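Local coordinates for CBS domain protein (Bacillus anthracis, PDB 3LQN), which is of unknown function but carries a pair of CBS domains, modules that in related proteins commonly bind adenosine nucleotides and regulate partner domains or proteins, at residues I15-L20 with G130-R135; D104-A109 with K139-K144. All coordinates share one frame; numbering follows the deposited sequence.

Contact 1: residues I15-L20 with G130-R135; sequences IFVKDL and GILTRR. With SO4 (sulfate ion), chain D; SO4 (sulfate ion), chain G.
L132, on strand 128-133, meets V17 and L20 of the short helical turn 17-20 through its two methyl branches. From CB, the side chain runs with CG anti to the backbone N (chi1 173°), which carries the fork toward that turn. At the fork the branches part: CD2 packs on V17 CG2 at 4.0 Å, while CD1 lies on the L20 side, where the exact spacing is doubtful because L132 has a second conformer. A109 of helix 106-115 and I137 of helix 134-144 also touch L132, which thus joins strand 128-133 to both helices and to turn 17-20.

Beyond the leucine the contact turns polar. One water is hydrogen-bonded to L20 O (2.7 Å) and to a sulfate oxygen, and accepts from T133 N (3.2 Å), bridging the two backbones. T133 OG1 donates to O4 of that sulfate at 3.0 Å. R135, in one of its two conformers, sends NH1 edge-on to O3 of the same ion at 3.0 Å and to O4 of a second sulfate at 2.6 Å. The chemistry implies an apolar seam with an anion-binding margin; the sulfates probably come from the crystallisation liquor, but may mark where nucleotide-binding CBS relatives hold phosphate.

Contact 2: residues D104-A109 with K139-K144; sequences DSFAKA and KLLNKK. With SO4 (sulfate ion), chain G.
F106 of helix 106-115 meets L140 and L141 of helix 134-144, and the two leucines touch the outer part of its ring at neighbouring positions. The walk along the second segment starts at K139, whose side chain serves an anion instead: NZ is hydrogen-bonded to O1 of a sulfate that R135 also binds, although the modelled distance is too short to be trusted.

L140 follows, and its CD2 comes obliquely to the F106 ring, 3.6 Å from CE1 and 3.8 Å from CD1. The two side chains run alongside each other, pointing opposite ways. L141 instead brings CD2 to the ring edge, near its plane, 3.7 Å from CZ and 4.0 Å from CE2. Its CG is anti to the carbonyl carbon (chi1 -73°), and the branch reaches F106 although the CB itself does not face the other helix. Farther along, the poorly ordered K144 approaches E11 in a long, weak ion pair.

On the partner side, F106 occupies the first turn of helix 106-115, with CG anti to its backbone N (chi1 174°), directing the ring to helix 134-144. S105 is the N-cap: its OG accepts from K108 N at 3.0 Å. F12 of helix 9-14 stacks on the F106 ring, and L141 packs on L141 of the second subunit. Taken together, the chemistry implies that the two helices are joined here by apolar packing between F106 and the leucines, with charged groups lying around its margin.

How the contacts relate
Both contacts are buried, although contact 2 lies farther from the centre of the chain, about 18 Å between centres against about 12 Å for contact 1. They use the same helix 134-144, contact 1 at its start and contact 2 at its C-terminal half. Their own centres are 9 Å apart, and L20 CD1 packs on F106 CD1 at 3.6 Å, while V17 N probably donates to D104 O at 2.8 Å. Contact 1 ties turn 17-20 to a strand and adds a water bridge between backbones; contact 2 joins helix to helix, with an aromatic ring in place of the aliphatic branches. Both contacts touch the second subunit.

Contact 1: residues I15-L20 with G130-R135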
loop_
_atom_site.group_PDB
_atom_site.type_symbol
_atom_site.label_atom_id
_atom_site.label_comp_id
_atom_site.label_asym_id
_atom_site.label_seq_id
_atom_site.Cartn_x
_atom_site.Cartn_y
_atom_site.Cartn_z
ATOM N N ILE A 15 -19.042 13.378 10.326
ATOM C CA ILE A 15 -17.874 12.544 10.442
ATOM C C ILE A 15 -16.713 13.358 9.923
ATOM O O ILE A 15 -16.725 13.842 8.789
ATOM C CB ILE A 15 -18.019 11.208 9.680
ATOM C CG1 ILE A 15 -19.119 10.365 10.331
ATOM C CG2 ILE A 15 -16.726 10.454 9.689
ATOM C CD1 ILE A 15 -19.683 9.303 9.377
ATOM N N PHE A 16 -15.752 13.552 10.803
ATOM C CA PHE A 16 -14.595 14.358 10.509
ATOM C C PHE A 16 -13.394 13.453 10.439
ATOM O O PHE A 16 -13.452 12.286 10.834
ATOM C CB PHE A 16 -14.338 15.316 11.637
ATOM C CG PHE A 16 -15.405 16.357 11.827
ATOM C CD1 PHE A 16 -16.215 16.752 10.807
ATOM C CD2 PHE A 16 -15.534 16.991 13.049
ATOM C CE1 PHE A 16 -17.214 17.769 11.036
ATOM C CE2 PHE A 16 -16.492 17.979 13.254
ATOM C CZ PHE A 16 -17.319 18.348 12.233
ATOM N N VAL A 17 -12.289 14.037 10.005
ATOM C CA VAL A 17 -11.007 13.336 9.944
ATOM C C VAL A 17 -10.643 12.657 11.283
ATOM O O VAL A 17 -10.290 11.460 11.325
ATOM C CB VAL A 17 -9.879 14.276 9.453
ATOM C CG1 VAL A 17 -8.519 13.671 9.736
ATOM C CG2 VAL A 17 -9.963 14.453 7.964
ATOM N N LYS A 18 -10.863 13.371 12.382
ATOM C CA LYS A 18 -10.541 12.844 13.700
ATOM C C LYS A 18 -11.319 11.605 14.092
ATOM O O LYS A 18 -10.873 10.831 14.915
ATOM C CB LYS A 18 -10.638 13.975 14.760
ATOM C CG LYS A 18 -11.791 13.940 15.830
ATOM C CD LYS A 18 -13.171 14.025 15.283
ATOM C CE LYS A 18 -14.199 14.536 16.337
ATOM N NZ LYS A 18 -14.812 13.588 17.336
ATOM N N ASP A 19 -12.500 11.419 13.500
ATOM C CA ASP A 19 -13.348 10.263 13.804
ATOM C C ASP A 19 -12.927 8.985 13.076
ATOM O O ASP A 19 -13.267 7.881 13.504
ATOM C CB ASP A 19 -14.793 10.546 13.432
ATOM C CG ASP A 19 -15.397 11.693 14.253
ATOM O OD1 ASP A 19 -15.414 11.607 15.485
ATOM O OD2 ASP A 19 -15.836 12.666 13.629
ATOM N N LEU A 20 -12.220 9.165 11.970
ATOM C CA LEU A 20 -11.828 8.065 11.094
ATOM C C LEU A 20 -10.342 7.706 11.286
ATOM O O LEU A 20 -9.885 6.624 10.886
ATOM C CB LEU A 20 -11.974 8.487 9.620
ATOM C CG LEU A 20 -13.360 8.751 8.992
ATOM C CD1 LEU A 20 -13.259 9.248 7.563
ATOM C CD2 LEU A 20 -14.201 7.517 9.024
ATOM N N GLY A 130 -2.493 11.788 13.906
ATOM C CA GLY A 130 -2.863 10.474 13.436
ATOM C C GLY A 130 -2.741 10.299 11.917
ATOM O O GLY A 130 -2.318 11.199 11.180
ATOM N N ILE A 131 -3.199 9.150 11.434
ATOM C CA ILE A 131 -3.170 8.922 9.982
ATOM C C ILE A 131 -4.549 8.456 9.538
ATOM O O ILE A 131 -5.284 7.772 10.289
ATOM C CB ILE A 131 -2.065 7.913 9.579
ATOM C CG1 ILE A 131 -2.364 6.528 10.147
ATOM C CG2 ILE A 131 -0.707 8.392 10.036
ATOM C CD1 ILE A 131 -1.787 5.405 9.254
ATOM N N LEU A 132 -4.925 8.809 8.317
ATOM C CA LEU A 132 -6.225 8.410 7.799
ATOM C C LEU A 132 -6.018 7.566 6.544
ATOM O O LEU A 132 -5.507 8.050 5.548
ATOM C CB LEU A 132 -7.097 9.633 7.526
ATOM C CG LEU A 132 -8.451 9.586 6.837
ATOM C CD1 LEU A 132 -9.546 9.143 7.770
ATOM C CD2 LEU A 132 -8.695 10.971 6.387
ATOM N N THR A 133 -6.434 6.307 6.619
ATOM C CA THR A 133 -6.177 5.318 5.577
ATOM C C THR A 133 -7.353 5.210 4.639
ATOM O O THR A 133 -8.509 5.574 4.933
ATOM C CB THR A 133 -6.066 3.927 6.153
ATOM O OG1 THR A 133 -7.337 3.614 6.733
ATOM C CG2 THR A 133 -4.995 3.884 7.210
ATOM N N ARG A 134 -7.081 4.582 3.501
ATOM C CA ARG A 134 -8.144 4.240 2.597
ATOM C C ARG A 134 -9.135 3.278 3.188
ATOM O O ARG A 134 -10.321 3.401 2.935
ATOM C CB ARG A 134 -7.580 3.602 1.318
ATOM C CG ARG A 134 -6.884 4.601 0.490
ATOM C CD ARG A 134 -6.300 3.880 -0.670
ATOM N NE ARG A 134 -6.002 4.805 -1.734
ATOM C CZ ARG A 134 -5.226 4.484 -2.746
ATOM N NH1 ARG A 134 -4.701 3.272 -2.775
ATOM N NH2 ARG A 134 -4.972 5.368 -3.688
ATOM N N ARG A 135 -8.674 2.300 3.956
ATOM C CA ARG A 135 -9.617 1.325 4.499
ATOM C C ARG A 135 -10.752 1.980 5.269
ATOM O O ARG A 135 -11.910 1.663 5.047
ATOM C CB ARG A 135 -8.915 0.283 5.363
ATOM C CG ARG A 135 -9.888 -0.671 6.002
ATOM C CD ARG A 135 -9.174 -1.830 6.659
ATOM N NE ARG A 135 -10.132 -2.842 7.084
ATOM C CZ ARG A 135 -10.857 -2.769 8.193
ATOM N NH1 ARG A 135 -10.741 -1.726 9.006
ATOM N NH2 ARG A 135 -11.701 -3.741 8.487
HETATM S S SO4 D . -8.284 1.506 9.712
HETATM O O1 SO4 D . -8.516 2.895 10.090
HETATM O O2 SO4 D . -7.994 0.719 10.908
HETATM O O3 SO4 D . -9.498 0.958 9.101
HETATM O O4 SO4 D . -7.146 1.456 8.792
HETATM S S SO4 G . -13.169 -2.999 11.738
HETATM O O1 SO4 G . -14.230 -2.157 12.284
HETATM O O2 SO4 G . -12.640 -3.830 12.814
HETATM O O3 SO4 G . -13.712 -3.859 10.689
HETATM O O4 SO4 G . -12.101 -2.161 11.191
HETATM O O HOH W 1 -7.850 5.581 9.411
#

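Contact 2: residues D104-A109 with K139-K144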
loop_
_atom_site.group_PDB
_atom_site.type_symbol
_atom_site.label_atom_id
_atom_site.label_comp_id
_atom_site.label_asym_id
_atom_site.label_seq_id
_atom_site.Cartn_x
_atom_site.Cartn_y
_atom_site.Cartn_z
ATOM N N ASP A 104 -11.363 18.461 9.402
ATOM C CA ASP A 104 -11.729 18.365 7.978
ATOM C C ASP A 104 -12.831 17.321 7.714
ATOM O O ASP A 104 -12.942 16.321 8.431
ATOM C CB ASP A 104 -10.495 18.055 7.098
ATOM C CG ASP A 104 -9.743 19.316 6.680
ATOM O OD1 ASP A 104 -10.378 20.394 6.565
ATOM O OD2 ASP A 104 -8.525 19.224 6.438
ATOM N N SER A 105 -13.609 17.548 6.655
ATOM C CA SER A 105 -14.768 16.729 6.344
ATOM C C SER A 105 -14.470 15.353 5.750
ATOM O O SER A 105 -13.398 15.089 5.144
ATOM C CB SER A 105 -15.697 17.494 5.393
ATOM O OG SER A 105 -15.150 17.506 4.080
ATOM N N PHE A 106 -15.454 14.464 5.884
ATOM C CA PHE A 106 -15.352 13.164 5.238
ATOM C C PHE A 106 -15.188 13.325 3.712
ATOM O O PHE A 106 -14.380 12.658 3.084
ATOM C CB PHE A 106 -16.578 12.312 5.551
ATOM C CG PHE A 106 -16.586 11.021 4.793
ATOM C CD1 PHE A 106 -15.899 9.925 5.277
ATOM C CD2 PHE A 106 -17.217 10.930 3.557
ATOM C CE1 PHE A 106 -15.871 8.752 4.567
ATOM C CE2 PHE A 106 -17.207 9.757 2.844
ATOM C CZ PHE A 106 -16.530 8.662 3.346
ATOM N N ALA A 107 -15.951 14.238 3.132
ATOM C CA ALA A 107 -15.854 14.533 1.719
ATOM C C ALA A 107 -14.422 14.868 1.296
ATOM O O ALA A 107 -13.946 14.407 0.253
ATOM C CB ALA A 107 -16.779 15.691 1.377
ATOM N N LYS A 108 -13.758 15.695 2.091
ATOM C CA LYS A 108 -12.407 16.141 1.767
ATOM C C LYS A 108 -11.416 14.979 1.839
ATOM O O LYS A 108 -10.514 14.844 0.985
ATOM C CB LYS A 108 -12.004 17.262 2.710
ATOM C CG LYS A 108 -10.652 17.898 2.405
ATOM C CD LYS A 108 -10.512 19.197 3.180
ATOM C CE LYS A 108 -9.318 20.019 2.716
ATOM N NZ LYS A 108 -9.461 21.454 3.132
ATOM N N ALA A 109 -11.606 14.117 2.829
ATOM C CA ALA A 109 -10.741 12.938 2.986
ATOM C C ALA A 109 -10.964 11.939 1.870
ATOM O O ALA A 109 -10.013 11.454 1.274
ATOM C CB ALA A 109 -10.971 12.264 4.333
ATOM N N LYS A 139 -14.502 1.389 4.403
ATOM C CA LYS A 139 -15.281 0.584 5.317
ATOM C C LYS A 139 -16.589 1.345 5.561
ATOM O O LYS A 139 -17.674 0.771 5.545
ATOM C CB LYS A 139 -14.465 0.350 6.584
ATOM C CG LYS A 139 -15.081 -0.600 7.573
ATOM C CD LYS A 139 -14.297 -0.606 8.867
ATOM C CE LYS A 139 -15.230 -0.385 10.054
ATOM N NZ LYS A 139 -14.497 0.027 11.285
ATOM N N LEU A 140 -16.471 2.658 5.727
ATOM C CA LEU A 140 -17.618 3.523 5.878
ATOM C C LEU A 140 -18.509 3.542 4.630
ATOM O O LEU A 140 -19.722 3.521 4.749
ATOM C CB LEU A 140 -17.158 4.937 6.235
ATOM C CG LEU A 140 -18.295 5.887 6.580
ATOM C CD1 LEU A 140 -19.211 5.231 7.581
ATOM C CD2 LEU A 140 -17.740 7.174 7.140
ATOM N N LEU A 141 -17.890 3.580 3.455
ATOM C CA LEU A 141 -18.631 3.646 2.201
ATOM C C LEU A 141 -19.322 2.319 1.900
ATOM O O LEU A 141 -20.416 2.294 1.335
ATOM C CB LEU A 141 -17.700 4.026 1.047
ATOM C CG LEU A 141 -17.224 5.480 1.012
ATOM C CD1 LEU A 141 -16.350 5.729 -0.207
ATOM C CD2 LEU A 141 -18.407 6.434 1.034
ATOM N N ASN A 142 -18.678 1.221 2.282
ATOM C CA ASN A 142 -19.179 -0.110 1.964
ATOM C C ASN A 142 -20.558 -0.365 2.565
ATOM O O ASN A 142 -21.487 -0.763 1.863
ATOM C CB ASN A 142 -18.194 -1.181 2.439
ATOM C CG ASN A 142 -18.674 -2.587 2.140
ATOM O OD1 ASN A 142 -19.159 -2.871 1.045
ATOM N ND2 ASN A 142 -18.539 -3.478 3.116
ATOM N N LYS A 143 -20.683 -0.133 3.868
ATOM C CA LYS A 143 -21.938 -0.370 4.571
ATOM C C LYS A 143 -23.041 0.549 4.056
ATOM O O LYS A 143 -24.151 0.100 3.768
ATOM C CB LYS A 143 -21.753 -0.175 6.078
ATOM C CG LYS A 143 -21.161 1.171 6.462
ATOM C CD LYS A 143 -21.146 1.357 7.970
ATOM C CE LYS A 143 -20.408 0.221 8.659
ATOM N NZ LYS A 143 -21.291 -0.957 8.887
ATOM N N LYS A 144 -22.728 1.836 3.944
ATOM C CA LYS A 144 -23.737 2.846 3.645
ATOM C C LYS A 144 -24.384 2.594 2.287
ATOM O O LYS A 144 -25.587 2.349 2.198
ATOM C CB LYS A 144 -23.121 4.245 3.683
ATOM C CG LYS A 144 -23.328 4.980 4.998
ATOM C CD LYS A 144 -22.580 6.303 5.015
ATOM C CE LYS A 144 -22.734 7.006 6.353
ATOM N NZ LYS A 144 -21.820 8.176 6.474
HETATM S S SO4 G . -13.169 -2.999 11.738
HETATM O O1 SO4 G . -14.230 -2.157 12.284
HETATM O O2 SO4 G . -12.640 -3.830 12.814
HETATM O O3 SO4 G . -13.712 -3.859 10.689
HETATM O O4 SO4 G . -12.101 -2.161 11.191
#